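Local coordinates for protein carbonic anhydrase (Porphyridium purpureum, PDB 1DDZ) that probably catalyses the reversible hydration of carbon dioxide to hydrogencarbonate and a proton, as a zinc-dependent carbonic anhydrase of the beta class, at residues L176-E181 with Q281-L286; V376-V381 with E460-G465; G388-A393 with R407-V412. All coordinates share one frame; numbering follows the deposited sequence.

In the fold
The chain carries two beta-carbonic anhydrase units in tandem, each with its own zinc ion. Interaction 1 joins helix 172-193 of the first to the loop leading from helix 266-279 to helix 292-307; the side chain of N177 is about 12 Å from a zinc ion. Interactions 2 and 3 belong to the second unit. Interaction 2 pairs two parallel strands of its sheet, and interaction 3 is nested in the chain between those strands; the nearest atoms of interactions 2 and 3 are about 10 Å apart. C390 of interaction 3 comes closest to metal, its side chain about 6 Å from a zinc ion. Interactions 1 and 3 sit on opposite sides of the chain's centre, with centres 40 Å apart.

Interaction 1: residues L176-E181 with Q281-L286; sequences LNRLIE and QTPGKL
The guanidinium of R178 carries the ring of P283 on one face, with CG of the proline 3.5 Å from CZ of R178 and over the centre of the group. Oxygens lie along two of its edges, with CD2 of L286 also near the plane. On the edge formed by NE and NH2 it grips E181 side-on, both nitrogens going to the single oxygen OE1 in a salt bridge, with R178 NH2 2.9 Å from E181 OE1. On the edge formed by NH1 and NH2 it grips the backbone end-on, again through one atom: Q281 O is 2.9 Å from R178 NH2 and 3.2 Å from R178 NH1. NH1 meets this carbonyl nearly head-on, whereas NH2 lies above the carbonyl plane. Bends at chi2 and chi3 of R178 turn the chain so that NE and NH2 can reach E181, about one turn on in the same helix.

The other carboxylate oxygen of E181 crosses to the loop. G284 N donates to E181 OE2 on its syn side over 2.8 Å, a fairly straight bond of 163°, and OE2 also bonds to the hydroxyl of Y131. G284 sits within a type II turn from T282 to K285, at a positive phi of 87° that suits glycine; a CB would also press against ND2 of N177. Beside it, CB of N177 rests 4.0 Å from P283 CB. L286 meets E181 tip to tip, its CG 3.5 Å from E181 OE2, so leucine carbons line the carboxylate; L278 and L224 give the same side chain apolar neighbours.

One arginine thus ties the helix to the loop and would probably offset the charge of E181, a buried glutamate on the same helix. With OE1 held by R178 and OE2 by G284 and Y131, the carboxylate has little freedom to turn, and the nearby positive charge would probably favour its ionised form.

Interaction 2: residues V376-V381 with E460-G465; sequences VKRVVV and ELEVQG
Two neighbouring parallel strands, 378-384 and 462-468, begin their pairing here, within the mixed sheet of the second carbonic anhydrase unit. E462 N donates to K377 O, V379 N to E462 O (2.8 Å), Q464 N to V379 O, and V381 N to Q464 O (2.9 Å), so the bonds alternate in direction along the pair.

R378 and E462 lie side by side on one face, pointing the same way. The closest approach is of R378 CG to E462 OE1, at 3.1 Å. That oxygen also lies near the guanidinium edge, 3.5 Å from R378 NE, in a loose salt bridge. The arginine touches N38 and I39 of helix 38-53 as well. An alanine in place of R378 would probably leave the E462 carboxylate without this charged mate and open a gap beside helix 38-53.

V379, V463 and V381 point to the other face, their branched carbons well suited to a strand. V379 CG2 packs 3.9 Å from L461 CD1, and both residues touch V371 of helix 361-373, while V381 and V463 pack on V445 of helix 426-447. Ahead of the strands, K377 NZ and E460 OE2 form a second loose salt bridge (3.6 Å). One water donates to both V376 O and E460 O; another accepts from K377 NZ and E460 N.

Joined through intervening helices, these parallel neighbours make the right-handed crossover familiar from alpha/beta folds, including the beta-carbonic anhydrases.

Interaction 3: residues G388-A393 with R407-V412; sequences GGCAAA and RHIRDV
A water gathered by three groups links the two segments: it accepts from R410 NE at 2.7 Å, with R407 NH1 a weaker donor at 3.1 Å. The same water lies 2.6 Å from A393 O, to which it probably donates. It sits at the edge of the R410 guanidinium, in its plane. A393 O lies near that same plane, and the aliphatic part of R410 passes beside A393 O, with R410 CG 3.5 Å from that oxygen. The first torsion of R410 (chi1 -88°) sets CG near the alanine carbonyl.

Both arginines have stronger partners across the subunit interface. R410 NH1 makes a salt bridge with E14 of the second subunit. R407 donates through NE to the carbonyl of A447 of the second subunit and pairs through NH2 with D486 of that subunit.

Next to the polar group lies an apolar contact. The methyl of A393 points toward helix 407-414 and presses tightly on I409, CB of A393 being 3.5 Å from I409 CG2 and 3.6 Å from I409 CB. CG2 of I409 stands anti to its backbone N, while CG1 (chi1 -79°) is beside that nitrogen and comes within 4.4 Å of the sulphur SG of C390. A small residue suits position 393, since the isoleucine is already in close touch with its single methyl.

The C390 side chain is about 4 Å from that of the zinc ligand C387 and about 6 Å from the zinc ion, so the contact borders the metal site. The chemistry implies two parts: apolar groups of C390, A393 and I409 meet each other, C390 and I409 also touching L430 and L433 of helix 426-447, while the water bridges a backbone carbonyl and arginines whose charges are probably balanced in part by E14 and D486 of the second subunit.

Interaction 1: residues L176-E181 with Q281-L286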
ATOM      1  N   LEU A 176     -23.309 -15.123  -2.588  1.00 18.83           N
ATOM      2  CA  LEU A 176     -22.170 -14.568  -3.319  1.00 15.36           C
ATOM      3  C   LEU A 176     -22.689 -13.305  -4.016  1.00 16.38           C
ATOM      4  O   LEU A 176     -22.070 -12.244  -3.926  1.00 18.84           O
ATOM      5  CB  LEU A 176     -21.640 -15.573  -4.352  1.00 17.60           C
ATOM      6  CG  LEU A 176     -20.148 -15.581  -4.742  1.00 19.64           C
ATOM      7  CD1 LEU A 176     -20.003 -15.725  -6.248  1.00 16.66           C
ATOM      8  CD2 LEU A 176     -19.403 -14.363  -4.257  1.00 13.90           C
ATOM      9  N   ASN A 177     -23.857 -13.408  -4.649  1.00 15.36           N
ATOM     10  CA  ASN A 177     -24.468 -12.282  -5.341  1.00 16.04           C
ATOM     11  C   ASN A 177     -24.572 -11.100  -4.407  1.00 13.90           C
ATOM     12  O   ASN A 177     -24.145  -9.997  -4.738  1.00 18.12           O
ATOM     13  CB  ASN A 177     -25.874 -12.624  -5.854  1.00 17.62           C
ATOM     14  CG  ASN A 177     -25.859 -13.510  -7.088  1.00 21.68           C
ATOM     15  OD1 ASN A 177     -25.051 -13.333  -7.989  1.00 21.32           O
ATOM     16  ND2 ASN A 177     -26.797 -14.442  -7.149  1.00 26.31           N
ATOM     17  N   ARG A 178     -25.138 -11.321  -3.228  1.00 13.39           N
ATOM     18  CA  ARG A 178     -25.286 -10.241  -2.272  1.00  9.11           C
ATOM     19  C   ARG A 178     -23.941  -9.673  -1.758  1.00 10.71           C
ATOM     20  O   ARG A 178     -23.833  -8.466  -1.557  1.00 11.55           O
ATOM     21  CB  ARG A 178     -26.202 -10.656  -1.114  1.00 14.68           C
ATOM     22  CG  ARG A 178     -26.323  -9.599  -0.033  1.00 10.32           C
ATOM     23  CD  ARG A 178     -27.604  -8.806  -0.076  1.00 19.75           C
ATOM     24  NE  ARG A 178     -28.049  -8.370  -1.399  1.00 22.14           N
ATOM     25  CZ  ARG A 178     -29.316  -8.049  -1.660  1.00 18.06           C
ATOM     26  NH1 ARG A 178     -30.217  -8.112  -0.689  1.00 12.08           N
ATOM     27  NH2 ARG A 178     -29.703  -7.751  -2.892  1.00 17.64           N
ATOM     28  N   LEU A 179     -22.928 -10.522  -1.537  1.00  9.21           N
ATOM     29  CA  LEU A 179     -21.597 -10.044  -1.088  1.00 11.33           C
ATOM     30  C   LEU A 179     -21.010  -9.120  -2.193  1.00 10.54           C
ATOM     31  O   LEU A 179     -20.471  -8.070  -1.904  1.00  8.60           O
ATOM     32  CB  LEU A 179     -20.613 -11.216  -0.921  1.00  8.59           C
ATOM     33  CG  LEU A 179     -19.503 -11.279   0.133  1.00  9.45           C
ATOM     34  CD1 LEU A 179     -18.334 -12.012  -0.423  1.00  7.48           C
ATOM     35  CD2 LEU A 179     -19.079  -9.945   0.666  1.00  7.82           C
ATOM     36  N   ILE A 180     -21.120  -9.548  -3.448  1.00 10.40           N
ATOM     37  CA  ILE A 180     -20.617  -8.796  -4.580  1.00 10.72           C
ATOM     38  C   ILE A 180     -21.287  -7.434  -4.638  1.00 10.13           C
ATOM     39  O   ILE A 180     -20.614  -6.418  -4.750  1.00 14.93           O
ATOM     40  CB  ILE A 180     -20.770  -9.610  -5.872  1.00  7.89           C
ATOM     41  CG1 ILE A 180     -19.745 -10.748  -5.843  1.00  7.54           C
ATOM     42  CG2 ILE A 180     -20.585  -8.711  -7.131  1.00 11.15           C
ATOM     43  CD1 ILE A 180     -19.943 -11.811  -6.914  1.00  7.00           C
ATOM     44  N   GLU A 181     -22.597  -7.397  -4.432  1.00 13.58           N
ATOM     45  CA  GLU A 181     -23.339  -6.129  -4.435  1.00 12.30           C
ATOM     46  C   GLU A 181     -22.948  -5.240  -3.251  1.00  9.19           C
ATOM     47  O   GLU A 181     -22.788  -4.026  -3.381  1.00 13.03           O
ATOM     48  CB  GLU A 181     -24.842  -6.407  -4.410  1.00 10.36           C
ATOM     49  CG  GLU A 181     -25.312  -7.149  -5.635  1.00 11.45           C
ATOM     50  CD  GLU A 181     -26.662  -7.824  -5.452  1.00 11.94           C
ATOM     51  OE1 GLU A 181     -27.150  -7.903  -4.310  1.00 14.55           O
ATOM     52  OE2 GLU A 181     -27.227  -8.312  -6.452  1.00 14.41           O
ATOM     53  N   GLN A 281     -33.895  -5.516  -2.324  1.00 20.14           N
ATOM     54  CA  GLN A 281     -34.101  -6.182  -3.616  1.00 17.20           C
ATOM     55  C   GLN A 281     -33.521  -7.578  -3.574  1.00 16.56           C
ATOM     56  O   GLN A 281     -32.644  -7.863  -2.758  1.00 19.75           O
ATOM     57  CB  GLN A 281     -33.438  -5.403  -4.755  1.00 17.96           C
ATOM     58  CG  GLN A 281     -33.737  -3.923  -4.774  1.00 14.94           C
ATOM     59  CD  GLN A 281     -33.149  -3.268  -5.998  1.00 19.89           C
ATOM     60  OE1 GLN A 281     -33.508  -3.621  -7.123  1.00 17.74           O
ATOM     61  NE2 GLN A 281     -32.212  -2.343  -5.799  1.00 15.60           N
ATOM     62  N   THR A 282     -33.919  -8.413  -4.528  1.00 19.08           N
ATOM     63  CA  THR A 282     -33.438  -9.786  -4.580  1.00 18.80           C
ATOM     64  C   THR A 282     -31.993  -9.842  -5.086  1.00 20.52           C
ATOM     65  O   THR A 282     -31.655  -9.229  -6.091  1.00 21.40           O
ATOM     66  CB  THR A 282     -34.323 -10.640  -5.478  1.00 21.01           C
ATOM     67  OG1 THR A 282     -35.669 -10.602  -5.007  1.00 26.25           O
ATOM     68  CG2 THR A 282     -33.875 -12.083  -5.430  1.00 24.92           C
ATOM     69  N   PRO A 283     -31.119 -10.576  -4.385  1.00 18.91           N
ATOM     70  CA  PRO A 283     -29.722 -10.675  -4.801  1.00 18.86           C
ATOM     71  C   PRO A 283     -29.617 -11.218  -6.209  1.00 22.14           C
ATOM     72  O   PRO A 283     -30.233 -12.235  -6.530  1.00 25.31           O
ATOM     73  CB  PRO A 283     -29.126 -11.644  -3.775  1.00 18.62           C
ATOM     74  CG  PRO A 283     -29.930 -11.356  -2.548  1.00 20.24           C
ATOM     75  CD  PRO A 283     -31.335 -11.279  -3.108  1.00 18.21           C
ATOM     76  N   GLY A 284     -28.876 -10.504  -7.053  1.00 19.93           N
ATOM     77  CA  GLY A 284     -28.688 -10.925  -8.423  1.00 20.83           C
ATOM     78  C   GLY A 284     -29.752 -10.445  -9.378  1.00 24.40           C
ATOM     79  O   GLY A 284     -29.672 -10.723 -10.563  1.00 29.37           O
ATOM     80  N   LYS A 285     -30.763  -9.747  -8.869  1.00 28.05           N
ATOM     81  CA  LYS A 285     -31.848  -9.251  -9.717  1.00 26.41           C
ATOM     82  C   LYS A 285     -32.131  -7.795  -9.434  1.00 24.01           C
ATOM     83  O   LYS A 285     -33.271  -7.389  -9.360  1.00 27.60           O
ATOM     84  CB  LYS A 285     -33.119 -10.064  -9.476  1.00 29.55           C
ATOM     85  CG  LYS A 285     -33.004 -11.516  -9.905  1.00 39.26           C
ATOM     86  CD  LYS A 285     -34.128 -12.355  -9.337  1.00 42.08           C
ATOM     87  CE  LYS A 285     -33.850 -13.837  -9.551  1.00 48.44           C
ATOM     88  NZ  LYS A 285     -34.824 -14.707  -8.825  1.00 54.45           N
ATOM     89  N   LEU A 286     -31.087  -7.007  -9.255  1.00 24.37           N
ATOM     90  CA  LEU A 286     -31.267  -5.601  -8.973  1.00 22.47           C
ATOM     91  C   LEU A 286     -31.817  -4.890 -10.199  1.00 24.93           C
ATOM     92  O   LEU A 286     -31.652  -5.354 -11.323  1.00 25.96           O
ATOM     93  CB  LEU A 286     -29.934  -4.963  -8.599  1.00 20.87           C
ATOM     94  CG  LEU A 286     -29.157  -5.539  -7.432  1.00 21.11           C
ATOM     95  CD1 LEU A 286     -28.030  -4.555  -7.081  1.00 19.20           C
ATOM     96  CD2 LEU A 286     -30.103  -5.748  -6.243  1.00 19.12           C
TER

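Interaction 2: residues V376-V381 with E460-G465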
ATOM      1  N   VAL A 376      -1.496 -18.542 -15.822  1.00 18.06           N
ATOM      2  CA  VAL A 376      -1.386 -17.943 -17.160  1.00 17.22           C
ATOM      3  C   VAL A 376       0.014 -18.213 -17.741  1.00 18.80           C
ATOM      4  O   VAL A 376       0.998 -18.209 -17.009  1.00 19.68           O
ATOM      5  CB  VAL A 376      -1.654 -16.414 -17.134  1.00 13.06           C
ATOM      6  CG1 VAL A 376      -3.091 -16.148 -16.737  1.00 10.47           C
ATOM      7  CG2 VAL A 376      -0.690 -15.701 -16.197  1.00  7.79           C
ATOM      8  N   LYS A 377       0.094 -18.408 -19.056  1.00 19.49           N
ATOM      9  CA  LYS A 377       1.368 -18.690 -19.727  1.00 22.28           C
ATOM     10  C   LYS A 377       2.194 -17.447 -20.029  1.00 20.80           C
ATOM     11  O   LYS A 377       3.408 -17.532 -20.153  1.00 20.86           O
ATOM     12  CB  LYS A 377       1.123 -19.434 -21.041  1.00 27.61           C
ATOM     13  CG  LYS A 377       0.308 -20.710 -20.898  1.00 37.44           C
ATOM     14  CD  LYS A 377       1.006 -21.763 -20.032  1.00 41.40           C
ATOM     15  CE  LYS A 377       0.088 -22.954 -19.755  1.00 42.52           C
ATOM     16  NZ  LYS A 377       0.782 -24.048 -19.013  1.00 47.21           N
ATOM     17  N   ARG A 378       1.535 -16.297 -20.158  1.00 19.33           N
ATOM     18  CA  ARG A 378       2.225 -15.045 -20.456  1.00 18.76           C
ATOM     19  C   ARG A 378       1.788 -13.878 -19.614  1.00 15.21           C
ATOM     20  O   ARG A 378       0.623 -13.750 -19.284  1.00 15.35           O
ATOM     21  CB  ARG A 378       1.991 -14.630 -21.907  1.00 25.90           C
ATOM     22  CG  ARG A 378       3.023 -15.140 -22.883  1.00 42.58           C
ATOM     23  CD  ARG A 378       2.521 -16.326 -23.703  1.00 50.15           C
ATOM     24  NE  ARG A 378       2.078 -15.921 -25.041  1.00 55.19           N
ATOM     25  CZ  ARG A 378       0.809 -15.692 -25.374  1.00 57.36           C
ATOM     26  NH1 ARG A 378      -0.163 -15.818 -24.471  1.00 57.95           N
ATOM     27  NH2 ARG A 378       0.507 -15.377 -26.625  1.00 56.53           N
ATOM     28  N   VAL A 379       2.729 -13.007 -19.289  1.00 14.43           N
ATOM     29  CA  VAL A 379       2.410 -11.795 -18.570  1.00 13.52           C
ATOM     30  C   VAL A 379       2.913 -10.720 -19.518  1.00 15.66           C
ATOM     31  O   VAL A 379       4.087 -10.753 -19.913  1.00 13.79           O
ATOM     32  CB  VAL A 379       3.142 -11.689 -17.222  1.00 14.63           C
ATOM     33  CG1 VAL A 379       2.915 -10.311 -16.611  1.00  9.64           C
ATOM     34  CG2 VAL A 379       2.629 -12.779 -16.261  1.00 18.03           C
ATOM     35  N   VAL A 380       2.024  -9.825 -19.934  1.00 12.82           N
ATOM     36  CA  VAL A 380       2.391  -8.745 -20.840  1.00 14.31           C
ATOM     37  C   VAL A 380       2.335  -7.380 -20.162  1.00 15.14           C
ATOM     38  O   VAL A 380       1.328  -7.057 -19.549  1.00 18.88           O
ATOM     39  CB  VAL A 380       1.437  -8.713 -22.074  1.00 16.01           C
ATOM     40  CG1 VAL A 380       1.778  -7.535 -22.999  1.00  9.81           C
ATOM     41  CG2 VAL A 380       1.517 -10.026 -22.844  1.00  8.07           C
ATOM     42  N   VAL A 381       3.435  -6.624 -20.185  1.00 13.47           N
ATOM     43  CA  VAL A 381       3.437  -5.262 -19.633  1.00 13.33           C
ATOM     44  C   VAL A 381       3.326  -4.368 -20.875  1.00 16.19           C
ATOM     45  O   VAL A 381       4.195  -4.402 -21.760  1.00 13.55           O
ATOM     46  CB  VAL A 381       4.737  -4.888 -18.832  1.00 11.31           C
ATOM     47  CG1 VAL A 381       4.694  -3.422 -18.416  1.00  7.00           C
ATOM     48  CG2 VAL A 381       4.882  -5.759 -17.583  1.00  8.62           C
ATOM     49  N   GLU A 460       5.682 -22.952 -17.340  1.00 27.68           N
ATOM     50  CA  GLU A 460       5.828 -22.127 -18.551  1.00 26.30           C
ATOM     51  C   GLU A 460       5.265 -20.743 -18.265  1.00 25.26           C
ATOM     52  O   GLU A 460       4.061 -20.593 -18.057  1.00 23.78           O
ATOM     53  CB  GLU A 460       5.038 -22.693 -19.731  1.00 32.44           C
ATOM     54  CG  GLU A 460       5.649 -23.860 -20.450  1.00 46.19           C
ATOM     55  CD  GLU A 460       4.712 -24.434 -21.512  1.00 57.08           C
ATOM     56  OE1 GLU A 460       5.197 -24.715 -22.631  1.00 66.42           O
ATOM     57  OE2 GLU A 460       3.498 -24.614 -21.235  1.00 61.87           O
ATOM     58  N   LEU A 461       6.123 -19.735 -18.272  1.00 19.94           N
ATOM     59  CA  LEU A 461       5.690 -18.383 -18.019  1.00 17.30           C
ATOM     60  C   LEU A 461       6.597 -17.410 -18.748  1.00 19.13           C
ATOM     61  O   LEU A 461       7.736 -17.197 -18.363  1.00 20.61           O
ATOM     62  CB  LEU A 461       5.714 -18.090 -16.518  1.00 17.64           C
ATOM     63  CG  LEU A 461       5.288 -16.671 -16.130  1.00 14.23           C
ATOM     64  CD1 LEU A 461       3.815 -16.445 -16.445  1.00 15.56           C
ATOM     65  CD2 LEU A 461       5.512 -16.507 -14.665  1.00 12.95           C
ATOM     66  N   GLU A 462       6.059 -16.784 -19.780  1.00 20.92           N
ATOM     67  CA  GLU A 462       6.791 -15.807 -20.574  1.00 20.16           C
ATOM     68  C   GLU A 462       6.417 -14.383 -20.177  1.00 16.25           C
ATOM     69  O   GLU A 462       5.245 -14.061 -20.026  1.00 16.70           O
ATOM     70  CB  GLU A 462       6.459 -16.048 -22.043  1.00 24.19           C
ATOM     71  CG  GLU A 462       6.938 -14.994 -23.006  1.00 30.32           C
ATOM     72  CD  GLU A 462       6.566 -15.316 -24.437  1.00 33.42           C
ATOM     73  OE1 GLU A 462       5.458 -14.925 -24.866  1.00 35.20           O
ATOM     74  OE2 GLU A 462       7.378 -15.969 -25.133  1.00 37.97           O
ATOM     75  N   VAL A 463       7.408 -13.551 -19.918  1.00 18.20           N
ATOM     76  CA  VAL A 463       7.144 -12.154 -19.573  1.00 16.19           C
ATOM     77  C   VAL A 463       7.487 -11.338 -20.815  1.00 16.22           C
ATOM     78  O   VAL A 463       8.643 -11.280 -21.228  1.00 19.87           O
ATOM     79  CB  VAL A 463       7.999 -11.675 -18.386  1.00 17.44           C
ATOM     80  CG1 VAL A 463       7.679 -10.217 -18.074  1.00 10.28           C
ATOM     81  CG2 VAL A 463       7.757 -12.564 -17.154  1.00 13.16           C
ATOM     82  N   GLN A 464       6.474 -10.735 -21.418  1.00 15.47           N
ATOM     83  CA  GLN A 464       6.614  -9.939 -22.637  1.00 12.26           C
ATOM     84  C   GLN A 464       6.427  -8.435 -22.393  1.00 16.12           C
ATOM     85  O   GLN A 464       5.577  -8.011 -21.598  1.00 17.55           O
ATOM     86  CB  GLN A 464       5.592 -10.454 -23.663  1.00 12.48           C
ATOM     87  CG  GLN A 464       5.387  -9.609 -24.902  1.00 17.49           C
ATOM     88  CD  GLN A 464       6.489  -9.776 -25.942  1.00 18.22           C
ATOM     89  OE1 GLN A 464       7.292  -8.864 -26.173  1.00 15.16           O
ATOM     90  NE2 GLN A 464       6.511 -10.918 -26.586  1.00 11.48           N
ATOM     91  N   GLY A 465       7.259  -7.639 -23.052  1.00 13.94           N
ATOM     92  CA  GLY A 465       7.205  -6.187 -22.954  1.00 14.57           C
ATOM     93  C   GLY A 465       6.703  -5.712 -24.311  1.00 16.47           C
ATOM     94  O   GLY A 465       7.162  -6.203 -25.357  1.00 17.65           O
TER
HETATM   95  O   HOH W   1       1.891 -20.934 -16.009  1.00 37.13           O
HETATM   96  O   HOH W   2       3.298 -24.771 -17.493  1.00 31.62           O

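Interaction 3: residues G388-A393 with R407-V412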
ATOM      1  N   GLY A 388      -0.014   9.952 -20.888  1.00 11.13           N
ATOM      2  CA  GLY A 388      -0.205  11.111 -20.024  1.00  7.52           C
ATOM      3  C   GLY A 388       0.353  10.943 -18.632  1.00  9.62           C
ATOM      4  O   GLY A 388       0.792  11.909 -18.005  1.00 12.16           O
ATOM      5  N   GLY A 389       0.363   9.710 -18.138  1.00  8.55           N
ATOM      6  CA  GLY A 389       0.922   9.471 -16.813  1.00  8.43           C
ATOM      7  C   GLY A 389       2.428   9.709 -16.810  1.00  7.33           C
ATOM      8  O   GLY A 389       2.989  10.309 -15.888  1.00  7.00           O
ATOM      9  N   CYS A 390       3.087   9.222 -17.857  1.00  9.80           N
ATOM     10  CA  CYS A 390       4.532   9.396 -18.010  1.00 11.87           C
ATOM     11  C   CYS A 390       4.868  10.846 -18.273  1.00 10.02           C
ATOM     12  O   CYS A 390       5.846  11.345 -17.746  1.00 11.15           O
ATOM     13  CB  CYS A 390       5.079   8.521 -19.128  1.00  8.60           C
ATOM     14  SG  CYS A 390       5.069   6.774 -18.682  1.00 16.21           S
ATOM     15  N   ALA A 391       4.042  11.526 -19.065  1.00 11.20           N
ATOM     16  CA  ALA A 391       4.247  12.947 -19.345  1.00  7.57           C
ATOM     17  C   ALA A 391       4.085  13.701 -18.045  1.00 11.36           C
ATOM     18  O   ALA A 391       4.864  14.597 -17.735  1.00 14.83           O
ATOM     19  CB  ALA A 391       3.224  13.437 -20.333  1.00  9.13           C
ATOM     20  N   ALA A 392       3.085  13.304 -17.259  1.00 13.89           N
ATOM     21  CA  ALA A 392       2.826  13.951 -15.985  1.00 13.34           C
ATOM     22  C   ALA A 392       4.008  13.797 -15.033  1.00 13.66           C
ATOM     23  O   ALA A 392       4.318  14.707 -14.281  1.00 15.31           O
ATOM     24  CB  ALA A 392       1.534  13.384 -15.355  1.00 13.42           C
ATOM     25  N   ALA A 393       4.692  12.656 -15.108  1.00 16.97           N
ATOM     26  CA  ALA A 393       5.831  12.371 -14.237  1.00 16.20           C
ATOM     27  C   ALA A 393       6.977  13.364 -14.385  1.00 20.27           C
ATOM     28  O   ALA A 393       7.836  13.462 -13.513  1.00 21.58           O
ATOM     29  CB  ALA A 393       6.331  10.972 -14.489  1.00 13.58           C
ATOM     30  N   ARG A 407       6.874   9.327  -9.030  1.00 15.99           N
ATOM     31  CA  ARG A 407       8.307   9.453  -8.753  1.00  9.86           C
ATOM     32  C   ARG A 407       9.084   8.234  -9.242  1.00 11.50           C
ATOM     33  O   ARG A 407      10.284   8.305  -9.497  1.00 14.93           O
ATOM     34  CB  ARG A 407       8.570   9.705  -7.274  1.00  8.58           C
ATOM     35  CG  ARG A 407       8.418  11.145  -6.870  1.00 11.44           C
ATOM     36  CD  ARG A 407       9.294  11.970  -7.755  1.00 21.94           C
ATOM     37  NE  ARG A 407       9.478  13.330  -7.289  1.00 28.62           N
ATOM     38  CZ  ARG A 407       9.178  14.418  -7.999  1.00 33.70           C
ATOM     39  NH1 ARG A 407       8.654  14.311  -9.219  1.00 25.58           N
ATOM     40  NH2 ARG A 407       9.467  15.622  -7.499  1.00 35.63           N
ATOM     41  N   HIS A 408       8.384   7.121  -9.414  1.00  9.22           N
ATOM     42  CA  HIS A 408       9.003   5.916  -9.907  1.00 12.14           C
ATOM     43  C   HIS A 408       9.448   6.075 -11.370  1.00 14.75           C
ATOM     44  O   HIS A 408      10.472   5.502 -11.784  1.00 11.15           O
ATOM     45  CB  HIS A 408       8.046   4.740  -9.755  1.00 14.29           C
ATOM     46  CG  HIS A 408       8.010   4.182  -8.367  1.00 16.38           C
ATOM     47  ND1 HIS A 408       6.957   4.399  -7.505  1.00 17.34           N
ATOM     48  CD2 HIS A 408       8.927   3.474  -7.670  1.00 13.79           C
ATOM     49  CE1 HIS A 408       7.237   3.857  -6.332  1.00 16.44           C
ATOM     50  NE2 HIS A 408       8.429   3.292  -6.407  1.00 18.61           N
ATOM     51  N   ILE A 409       8.688   6.861 -12.137  1.00 12.84           N
ATOM     52  CA  ILE A 409       9.032   7.112 -13.537  1.00 17.14           C
ATOM     53  C   ILE A 409      10.233   8.049 -13.572  1.00 14.20           C
ATOM     54  O   ILE A 409      11.064   7.966 -14.464  1.00 17.43           O
ATOM     55  CB  ILE A 409       7.862   7.694 -14.330  1.00 17.85           C
ATOM     56  CG1 ILE A 409       6.897   6.582 -14.707  1.00 15.91           C
ATOM     57  CG2 ILE A 409       8.353   8.353 -15.601  1.00 23.98           C
ATOM     58  CD1 ILE A 409       5.562   6.759 -14.105  1.00 19.23           C
ATOM     59  N   ARG A 410      10.357   8.886 -12.551  1.00 14.33           N
ATOM     60  CA  ARG A 410      11.490   9.788 -12.448  1.00 15.47           C
ATOM     61  C   ARG A 410      12.777   8.997 -12.229  1.00 16.13           C
ATOM     62  O   ARG A 410      13.821   9.344 -12.768  1.00 17.50           O
ATOM     63  CB  ARG A 410      11.278  10.792 -11.324  1.00 18.16           C
ATOM     64  CG  ARG A 410      10.542  12.039 -11.768  1.00 20.22           C
ATOM     65  CD  ARG A 410      11.390  12.855 -12.731  1.00 21.86           C
ATOM     66  NE  ARG A 410      11.301  14.255 -12.367  1.00 27.92           N
ATOM     67  CZ  ARG A 410      12.268  14.967 -11.802  1.00 26.27           C
ATOM     68  NH1 ARG A 410      13.460  14.449 -11.550  1.00 23.70           N
ATOM     69  NH2 ARG A 410      11.985  16.173 -11.363  1.00 27.25           N
ATOM     70  N   ASP A 411      12.694   7.904 -11.478  1.00 16.89           N
ATOM     71  CA  ASP A 411      13.861   7.048 -11.237  1.00 16.65           C
ATOM     72  C   ASP A 411      14.344   6.452 -12.552  1.00 13.46           C
ATOM     73  O   ASP A 411      15.539   6.289 -12.787  1.00  9.64           O
ATOM     74  CB  ASP A 411      13.499   5.899 -10.293  1.00 19.91           C
ATOM     75  CG  ASP A 411      13.300   6.345  -8.863  1.00 21.94           C
ATOM     76  OD1 ASP A 411      13.515   7.529  -8.525  1.00 24.36           O
ATOM     77  OD2 ASP A 411      12.923   5.484  -8.059  1.00 28.09           O
ATOM     78  N   VAL A 412      13.393   6.068 -13.385  1.00 14.22           N
ATOM     79  CA  VAL A 412      13.710   5.515 -14.688  1.00 16.77           C
ATOM     80  C   VAL A 412      14.462   6.563 -15.528  1.00 19.23           C
ATOM     81  O   VAL A 412      15.465   6.241 -16.163  1.00 20.86           O
ATOM     82  CB  VAL A 412      12.425   5.072 -15.433  1.00 15.68           C
ATOM     83  CG1 VAL A 412      12.769   4.503 -16.805  1.00 13.09           C
ATOM     84  CG2 VAL A 412      11.666   4.043 -14.616  1.00 10.78           C
TER
HETATM   85  O   HOH W   3       8.900  15.392 -12.143  1.00 31.25           O